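Local coordinates for protein phytase (Citrobacter braakii, PDB 3ZHC) that belongs to branch 2 of the histidine phosphatase superfamily and folds around a mixed beta sheet packed between helices, at residues B[33-38]-B[353-358]; B[78-83]-B[372-377]. The protein carries 2 engineered substitutions. One frame throughout, in Å; residues are numbered along the deposited sequence. Where two conformers were deposited one is given.

Contact 1. Residues B[33-38]-B[353-358]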
ATOM      1  N   VAL B  33     -27.262   7.388 -11.908  1.00 20.29           N
ATOM      2  CA  VAL B  33     -26.292   7.006 -10.876  1.00 19.59           C
ATOM      3  C   VAL B  33     -26.876   5.944  -9.939  1.00 18.74           C
ATOM      4  O   VAL B  33     -28.040   5.992  -9.579  1.00 18.54           O
ATOM      5  CB  VAL B  33     -25.776   8.238 -10.037  1.00 19.68           C
ATOM      6  CG1 VAL B  33     -24.806   7.796  -8.900  1.00 19.43           C
ATOM      7  CG2 VAL B  33     -25.090   9.261 -10.932  1.00 19.77           C
ATOM      8  N   VAL B  34     -26.047   4.979  -9.576  1.00 17.87           N
ATOM      9  CA  VAL B  34     -26.381   4.020  -8.540  1.00 17.10           C
ATOM     10  C   VAL B  34     -25.289   4.155  -7.512  1.00 16.47           C
ATOM     11  O   VAL B  34     -24.122   4.139  -7.860  1.00 16.39           O
ATOM     12  CB  VAL B  34     -26.466   2.579  -9.042  1.00 17.20           C
ATOM     13  CG1 VAL B  34     -26.814   1.619  -7.873  1.00 17.01           C
ATOM     14  CG2 VAL B  34     -27.500   2.452 -10.130  1.00 17.04           C
ATOM     15  N   ILE B  35     -25.683   4.309  -6.242  1.00 15.77           N
ATOM     16  CA  ILE B  35     -24.762   4.381  -5.122  1.00 15.07           C
ATOM     17  C   ILE B  35     -25.027   3.207  -4.216  1.00 14.53           C
ATOM     18  O   ILE B  35     -26.171   3.002  -3.807  1.00 14.45           O
ATOM     19  CB  ILE B  35     -24.930   5.692  -4.314  1.00 15.06           C
ATOM     20  CG1 ILE B  35     -24.591   6.909  -5.174  1.00 14.82           C
ATOM     21  CG2 ILE B  35     -24.035   5.680  -3.036  1.00 14.91           C
ATOM     22  CD1 ILE B  35     -24.844   8.287  -4.474  1.00 14.50           C
ATOM     23  N   VAL B  36     -23.981   2.420  -3.922  1.00 13.80           N
ATOM     24  CA  VAL B  36     -24.039   1.398  -2.882  1.00 13.37           C
ATOM     25  C   VAL B  36     -23.226   1.995  -1.731  1.00 13.04           C
ATOM     26  O   VAL B  36     -21.998   2.148  -1.839  1.00 13.00           O
ATOM     27  CB  VAL B  36     -23.458   0.061  -3.305  1.00 13.31           C
ATOM     28  CG1 VAL B  36     -23.538  -0.917  -2.157  1.00 12.91           C
ATOM     29  CG2 VAL B  36     -24.198  -0.485  -4.489  1.00 13.31           C
ATOM     30  N   SER B  37     -23.910   2.339  -0.643  1.00 12.72           N
ATOM     31  CA  SER B  37     -23.284   2.982   0.524  1.00 12.39           C
ATOM     32  C   SER B  37     -23.249   2.071   1.719  1.00 12.05           C
ATOM     33  O   SER B  37     -24.219   1.328   1.982  1.00 11.98           O
ATOM     34  CB  SER B  37     -24.063   4.231   0.913  1.00 12.45           C
ATOM     35  OG  SER B  37     -23.477   4.902   2.035  1.00 12.82           O
ATOM     36  N   ARG B  38     -22.132   2.119   2.443  1.00 11.66           N
ATOM     37  CA  ARG B  38     -22.054   1.539   3.752  1.00 11.49           C
ATOM     38  C   ARG B  38     -22.786   2.501   4.663  1.00 11.26           C
ATOM     39  O   ARG B  38     -22.769   3.734   4.451  1.00 11.11           O
ATOM     40  CB  ARG B  38     -20.603   1.405   4.265  1.00 11.53           C
ATOM     41  CG  ARG B  38     -20.503   0.751   5.659  1.00 11.48           C
ATOM     42  CD  ARG B  38     -19.149   0.784   6.243  1.00 11.38           C
ATOM     43  NE  ARG B  38     -19.159   0.253   7.606  1.00 11.27           N
ATOM     44  CZ  ARG B  38     -18.125   0.283   8.467  1.00 11.39           C
ATOM     45  NH1 ARG B  38     -16.938   0.811   8.134  1.00 11.24           N
ATOM     46  NH2 ARG B  38     -18.283  -0.233   9.685  1.00 11.39           N
ATOM     47  N   GLU B 353     -19.044   5.309  -0.236  1.00 13.47           N
ATOM     48  CA  GLU B 353     -19.946   5.078  -1.358  1.00 13.83           C
ATOM     49  C   GLU B 353     -19.223   4.581  -2.560  1.00 14.17           C
ATOM     50  O   GLU B 353     -18.260   5.188  -2.985  1.00 14.07           O
ATOM     51  CB  GLU B 353     -20.639   6.375  -1.726  1.00 13.81           C
ATOM     52  CG  GLU B 353     -21.558   6.893  -0.673  1.00 13.75           C
ATOM     53  CD  GLU B 353     -22.192   8.238  -1.034  1.00 13.83           C
ATOM     54  OE1 GLU B 353     -21.893   8.783  -2.130  1.00 13.92           O
ATOM     55  OE2 GLU B 353     -22.987   8.746  -0.216  1.00 13.08           O
ATOM     56  N   LEU B 354     -19.705   3.459  -3.108  1.00 14.70           N
ATOM     57  CA  LEU B 354     -19.245   2.932  -4.364  1.00 15.05           C
ATOM     58  C   LEU B 354     -20.273   3.518  -5.343  1.00 15.56           C
ATOM     59  O   LEU B 354     -21.472   3.234  -5.244  1.00 15.41           O
ATOM     60  CB  LEU B 354     -19.224   1.426  -4.325  1.00 15.01           C
ATOM     61  CG  LEU B 354     -18.539   0.635  -5.436  1.00 15.50           C
ATOM     62  CD1 LEU B 354     -17.112   1.145  -5.751  1.00 15.60           C
ATOM     63  CD2 LEU B 354     -18.507  -0.862  -5.071  1.00 15.46           C
ATOM     64  N   VAL B 355     -19.800   4.357  -6.270  1.00 16.26           N
ATOM     65  CA  VAL B 355     -20.681   5.124  -7.171  1.00 16.84           C
ATOM     66  C   VAL B 355     -20.542   4.639  -8.614  1.00 17.46           C
ATOM     67  O   VAL B 355     -19.455   4.660  -9.162  1.00 17.50           O
ATOM     68  CB  VAL B 355     -20.362   6.646  -7.079  1.00 16.76           C
ATOM     69  CG1 VAL B 355     -21.263   7.452  -7.990  1.00 16.83           C
ATOM     70  CG2 VAL B 355     -20.501   7.127  -5.641  1.00 16.68           C
ATOM     71  N   PHE B 356     -21.659   4.205  -9.201  1.00 18.27           N
ATOM     72  CA  PHE B 356     -21.732   3.752 -10.584  1.00 18.92           C
ATOM     73  C   PHE B 356     -22.488   4.834 -11.363  1.00 19.75           C
ATOM     74  O   PHE B 356     -23.681   5.032 -11.141  1.00 19.66           O
ATOM     75  CB  PHE B 356     -22.448   2.406 -10.677  1.00 18.92           C
ATOM     76  CG  PHE B 356     -21.781   1.305  -9.888  1.00 18.43           C
ATOM     77  CD1 PHE B 356     -22.079   1.117  -8.526  1.00 18.11           C
ATOM     78  CD2 PHE B 356     -20.859   0.451 -10.492  1.00 18.02           C
ATOM     79  CE1 PHE B 356     -21.451   0.077  -7.777  1.00 17.71           C
ATOM     80  CE2 PHE B 356     -20.233  -0.584  -9.756  1.00 17.59           C
ATOM     81  CZ  PHE B 356     -20.534  -0.762  -8.396  1.00 17.48           C
ATOM     82  N   GLU B 357     -21.777   5.526 -12.262  1.00 20.78           N
ATOM     83  CA  GLU B 357     -22.312   6.637 -13.056  1.00 21.64           C
ATOM     84  C   GLU B 357     -22.492   6.249 -14.515  1.00 22.18           C
ATOM     85  O   GLU B 357     -21.581   5.728 -15.107  1.00 22.09           O
ATOM     86  CB  GLU B 357     -21.352   7.820 -12.995  1.00 21.78           C
ATOM     87  CG  GLU B 357     -21.230   8.482 -11.629  1.00 22.42           C
ATOM     88  CD  GLU B 357     -20.028   9.410 -11.522  1.00 23.66           C
ATOM     89  OE1 GLU B 357     -19.391   9.722 -12.552  1.00 24.49           O
ATOM     90  OE2 GLU B 357     -19.712   9.832 -10.394  1.00 25.49           O
ATOM     91  N   LYS B 358     -23.682   6.514 -15.073  1.00 23.03           N
ATOM     92  CA  LYS B 358     -23.973   6.293 -16.502  1.00 23.65           C
ATOM     93  C   LYS B 358     -23.843   7.633 -17.233  1.00 24.25           C
ATOM     94  O   LYS B 358     -24.648   8.547 -17.009  1.00 24.09           O
ATOM     95  CB  LYS B 358     -25.358   5.709 -16.714  1.00 23.70           C
ATOM     96  CG  LYS B 358     -25.672   5.326 -18.180  1.00 23.85           C
ATOM     97  CD  LYS B 358     -27.029   4.703 -18.268  1.00 24.17           C
ATOM     98  CE  LYS B 358     -27.417   4.390 -19.661  1.00 24.44           C
ATOM     99  NZ  LYS B 358     -28.867   3.964 -19.736  1.00 25.00           N
TER
HETATM  100  O   HOH W   1     -22.957   7.554   2.049  1.00 13.15           O

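Contact 2. Residues B[78-83]-B[372-377]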
ATOM      1  N   SER B  78     -25.377  12.938   5.938  1.00 16.55           N
ATOM      2  CA  SER B  78     -26.097  14.105   5.371  0.50 16.60           C
ATOM      3  C   SER B  78     -25.119  15.042   4.656  1.00 16.58           C
ATOM      4  O   SER B  78     -25.470  15.649   3.666  1.00 16.53           O
ATOM      5  CB  SER B  78     -26.908  14.859   6.444  0.50 16.62           C
ATOM      6  OG  SER B  78     -26.066  15.483   7.401  0.50 16.75           O
ATOM      7  N   GLU B  79     -23.880  15.144   5.175  1.00 16.65           N
ATOM      8  CA  GLU B  79     -22.825  15.925   4.504  1.00 16.82           C
ATOM      9  C   GLU B  79     -22.492  15.347   3.124  1.00 16.94           C
ATOM     10  O   GLU B  79     -22.270  16.104   2.185  1.00 16.83           O
ATOM     11  CB  GLU B  79     -21.535  16.010   5.350  1.00 16.85           C
ATOM     12  CG  GLU B  79     -21.634  16.933   6.561  1.00 17.28           C
ATOM     13  CD  GLU B  79     -21.884  18.388   6.189  1.00 17.68           C
ATOM     14  OE1 GLU B  79     -21.559  18.804   5.051  1.00 18.20           O
ATOM     15  OE2 GLU B  79     -22.411  19.113   7.036  1.00 18.60           O
ATOM     16  N   LEU B  80     -22.451  14.010   3.013  1.00 17.11           N
ATOM     17  CA  LEU B  80     -22.268  13.354   1.708  1.00 17.43           C
ATOM     18  C   LEU B  80     -23.497  13.598   0.821  1.00 17.86           C
ATOM     19  O   LEU B  80     -23.348  13.888  -0.350  1.00 17.80           O
ATOM     20  CB  LEU B  80     -21.981  11.846   1.847  1.00 17.19           C
ATOM     21  CG  LEU B  80     -20.628  11.480   2.460  1.00 17.03           C
ATOM     22  CD1 LEU B  80     -20.532  10.001   2.644  1.00 16.23           C
ATOM     23  CD2 LEU B  80     -19.442  12.009   1.598  1.00 16.08           C
ATOM     24  N   GLY B  81     -24.697  13.482   1.402  1.00 18.59           N
ATOM     25  CA  GLY B  81     -25.964  13.764   0.681  1.00 19.29           C
ATOM     26  C   GLY B  81     -25.982  15.176   0.116  1.00 19.87           C
ATOM     27  O   GLY B  81     -26.386  15.389  -1.029  1.00 19.99           O
ATOM     28  N   GLN B  82     -25.525  16.124   0.938  1.00 20.62           N
ATOM     29  CA  GLN B  82     -25.408  17.545   0.585  1.00 21.21           C
ATOM     30  C   GLN B  82     -24.401  17.734  -0.542  1.00 21.51           C
ATOM     31  O   GLN B  82     -24.710  18.396  -1.533  1.00 21.51           O
ATOM     32  CB  GLN B  82     -25.040  18.365   1.855  1.00 21.40           C
ATOM     33  CG  GLN B  82     -24.551  19.796   1.659  1.00 22.31           C
ATOM     34  CD  GLN B  82     -24.349  20.500   3.010  1.00 23.73           C
ATOM     35  OE1 GLN B  82     -25.331  20.790   3.721  1.00 24.66           O
ATOM     36  NE2 GLN B  82     -23.062  20.780   3.375  1.00 23.98           N
ATOM     37  N   TYR B  83     -23.201  17.151  -0.391  1.00 21.91           N
ATOM     38  CA  TYR B  83     -22.162  17.203  -1.458  1.00 22.24           C
ATOM     39  C   TYR B  83     -22.687  16.595  -2.761  1.00 22.49           C
ATOM     40  O   TYR B  83     -22.509  17.184  -3.831  1.00 22.33           O
ATOM     41  CB  TYR B  83     -20.858  16.507  -1.027  1.00 22.25           C
ATOM     42  CG  TYR B  83     -19.881  16.211  -2.167  1.00 22.48           C
ATOM     43  CD1 TYR B  83     -19.033  17.203  -2.667  1.00 22.85           C
ATOM     44  CD2 TYR B  83     -19.807  14.924  -2.745  1.00 22.88           C
ATOM     45  CE1 TYR B  83     -18.126  16.932  -3.727  1.00 22.84           C
ATOM     46  CE2 TYR B  83     -18.905  14.649  -3.801  1.00 23.08           C
ATOM     47  CZ  TYR B  83     -18.072  15.669  -4.282  1.00 23.13           C
ATOM     48  OH  TYR B  83     -17.189  15.410  -5.308  1.00 23.66           O
ATOM     49  N   SER B 372     -16.578   5.060  -9.129  1.00 20.05           N
ATOM     50  CA  SER B 372     -15.825   5.855  -8.161  1.00 19.70           C
ATOM     51  C   SER B 372     -16.090   5.404  -6.747  1.00 19.09           C
ATOM     52  O   SER B 372     -17.077   4.718  -6.482  1.00 18.91           O
ATOM     53  CB  SER B 372     -16.224   7.328  -8.276  1.00 19.75           C
ATOM     54  OG  SER B 372     -15.938   7.824  -9.557  1.00 20.49           O
ATOM     55  N   PHE B 373     -15.195   5.786  -5.837  1.00 18.55           N
ATOM     56  CA  PHE B 373     -15.437   5.597  -4.408  1.00 18.13           C
ATOM     57  C   PHE B 373     -15.443   6.971  -3.745  1.00 17.75           C
ATOM     58  O   PHE B 373     -14.420   7.630  -3.711  1.00 17.48           O
ATOM     59  CB  PHE B 373     -14.439   4.651  -3.720  1.00 18.07           C
ATOM     60  CG  PHE B 373     -14.979   4.096  -2.417  1.00 17.60           C
ATOM     61  CD1 PHE B 373     -14.864   4.809  -1.239  1.00 16.96           C
ATOM     62  CD2 PHE B 373     -15.643   2.854  -2.390  1.00 17.39           C
ATOM     63  CE1 PHE B 373     -15.389   4.289  -0.036  1.00 16.93           C
ATOM     64  CE2 PHE B 373     -16.166   2.340  -1.198  1.00 16.74           C
ATOM     65  CZ  PHE B 373     -16.039   3.054  -0.028  1.00 16.44           C
ATOM     66  N   VAL B 374     -16.616   7.382  -3.234  1.00 17.46           N
ATOM     67  CA  VAL B 374     -16.796   8.680  -2.543  1.00 17.26           C
ATOM     68  C   VAL B 374     -16.866   8.427  -1.025  1.00 17.12           C
ATOM     69  O   VAL B 374     -17.628   7.568  -0.564  1.00 17.16           O
ATOM     70  CB  VAL B 374     -18.044   9.422  -3.050  1.00 17.22           C
ATOM     71  CG1 VAL B 374     -18.265  10.706  -2.283  1.00 17.18           C
ATOM     72  CG2 VAL B 374     -17.902   9.710  -4.533  1.00 17.22           C
ATOM     73  N   TYR B 375     -16.067   9.186  -0.270  1.00 16.88           N
ATOM     74  CA  TYR B 375     -15.895   8.985   1.164  1.00 16.68           C
ATOM     75  C   TYR B 375     -15.434  10.267   1.858  1.00 16.73           C
ATOM     76  O   TYR B 375     -15.114  11.251   1.199  1.00 16.83           O
ATOM     77  CB  TYR B 375     -14.828   7.920   1.380  1.00 16.57           C
ATOM     78  CG  TYR B 375     -13.425   8.416   1.018  1.00 16.35           C
ATOM     79  CD1 TYR B 375     -13.021   8.570  -0.337  1.00 16.07           C
ATOM     80  CD2 TYR B 375     -12.505   8.756   2.024  1.00 15.90           C
ATOM     81  CE1 TYR B 375     -11.720   9.043  -0.660  1.00 16.11           C
ATOM     82  CE2 TYR B 375     -11.209   9.227   1.711  1.00 15.99           C
ATOM     83  CZ  TYR B 375     -10.824   9.368   0.381  1.00 15.77           C
ATOM     84  OH  TYR B 375      -9.581   9.819   0.102  1.00 15.93           O
ATOM     85  N   GLN B 376     -15.400  10.226   3.191  1.00 16.67           N
ATOM     86  CA  GLN B 376     -14.846  11.297   4.016  1.00 16.69           C
ATOM     87  C   GLN B 376     -13.594  10.804   4.648  1.00 16.89           C
ATOM     88  O   GLN B 376     -13.545   9.646   5.119  1.00 16.91           O
ATOM     89  CB  GLN B 376     -15.815  11.690   5.116  1.00 16.68           C
ATOM     90  CG  GLN B 376     -17.040  12.468   4.606  1.00 16.43           C
ATOM     91  CD  GLN B 376     -18.299  12.130   5.351  1.00 15.96           C
ATOM     92  OE1 GLN B 376     -18.629  10.971   5.494  1.00 15.92           O
ATOM     93  NE2 GLN B 376     -19.022  13.148   5.817  1.00 15.71           N
ATOM     94  N   THR B 377     -12.558  11.654   4.684  1.00 17.08           N
ATOM     95  CA  THR B 377     -11.332  11.324   5.405  1.00 17.35           C
ATOM     96  C   THR B 377     -11.668  11.215   6.896  1.00 17.59           C
ATOM     97  O   THR B 377     -12.694  11.753   7.353  1.00 17.73           O
ATOM     98  CB  THR B 377     -10.202  12.361   5.191  1.00 17.31           C
ATOM     99  OG1 THR B 377     -10.639  13.656   5.600  1.00 17.30           O
ATOM    100  CG2 THR B 377      -9.785  12.417   3.721  1.00 17.30           C
TER

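Contact 1. Residues B[33-38]-B[353-358]
Two hydrogen bonds grip the hydroxyl OG of Ser-37: it donates to Arg-38 O at 2.8 Å, lying 42° above that carbonyl's plane, and accepts a hydrogen bond from a water at 2.7 Å. The same water donates to Glu-353 OE2 at 2.6 Å, so a small buried hydroxyl and a long carboxylate share one bridge. Glu-353 OE1 is held separately, by Gln-84. Two strands run antiparallel here. Val-34 and Phe-356 exchange nearly straight bonds, the one from Phe-356 N to Val-34 O (2.8 Å) almost along the C=O axis; Val-36 and Leu-354 form the next such pair. Branched residues suit the extended backbone. Ile-35 crosses Glu-353 obliquely, and Ile-35 CG2, anti to its own backbone nitrogen, meets Glu-353 CG at 3.6 Å, touching the aliphatic part of the acid. Val-33 CG1 meets Val-355 CG1 at 3.7 Å. Arg-38, first residue of the family's RHGxRxP signature, follows at the strand's end. The face with Val-34 and Phe-356 packs on helix 282-301, the face with Val-33, Ile-35 and Glu-353 on helix 71-90, while strands 318-323 and 366-375 flank the pair.

Contact 2. Residues B[78-83]-B[372-377]
The ring of Tyr-375 receives Phe-373 O at its edge, in the ring plane, with CD1 of Tyr-375 3.8 Å from that oxygen. The Tyr-83 ring meets Val-374 obliquely. This is helix-on-sheet packing in the alpha/beta fold of the histidine phosphatases: helix 71-90 lies across strand 366-375, the axes of the local segments 10.1 Å apart and inclined at 127°. No hydrogen bond joins 78-83 to 372-377, so their shared surface depends on packing.

Leu-80 is its centre. Its CG stands anti to the carbonyl carbon, which sends the two methyls toward the strand; CD2 reaches Val-374 CG1 at 4.3 Å, while CD1 approaches Gln-376 OE1 at 3.6 Å. Leu-80 and Gln-376 thus meet tip to tip, a branched apolar end against a flat amide. The aliphatic part of the glutamine joins in as well, since Leu-80 CD2 lies 3.9 Å from Gln-376 CG, and the two methyls of the leucine share out the length of the side chain between them. Val-374 suits the middle because its short branched side chain serves two neighbours: CG1 also lies 4.3 Å from Tyr-83 CE2.

Tyr-375, the next residue, points away from the helix, and its OH bonds to Pro-342 O. On the helix, Glu-79 turns its carboxylate off to Leu-387 N and offers only its aliphatic base to the contact. The side chain of Gln-376, bent at chi2 (144°), brings its amide up against the flank of the helix, so that one residue supplies both packing surface and a polar tip. Its NE2 sits 3.8 Å from Glu-79 CB and donates to the backbone O of Leu-76, one turn before Leu-80.

How the contacts relate
From the N terminus the chain first lays down strand 28-38, then helix 71-90. After a long excursion in which helix far outweighs strand, it returns as strand 353-361, closing contact 1 over 314 intervening residues; it then doubles back as strand 366-375, closing contact 2 over 288. The first partners appear in the same order as the second, so the two loops cross and neither nests in the other. Because the two returning strands are successive and adjacent in the sheet, the contacts meet directly: Glu-353 N probably bonds to Val-374 O at 2.7 Å, and Val-355 N to Ser-372 O. Together they join the N-terminal strand, an early helix and the late antiparallel pair into one layered core.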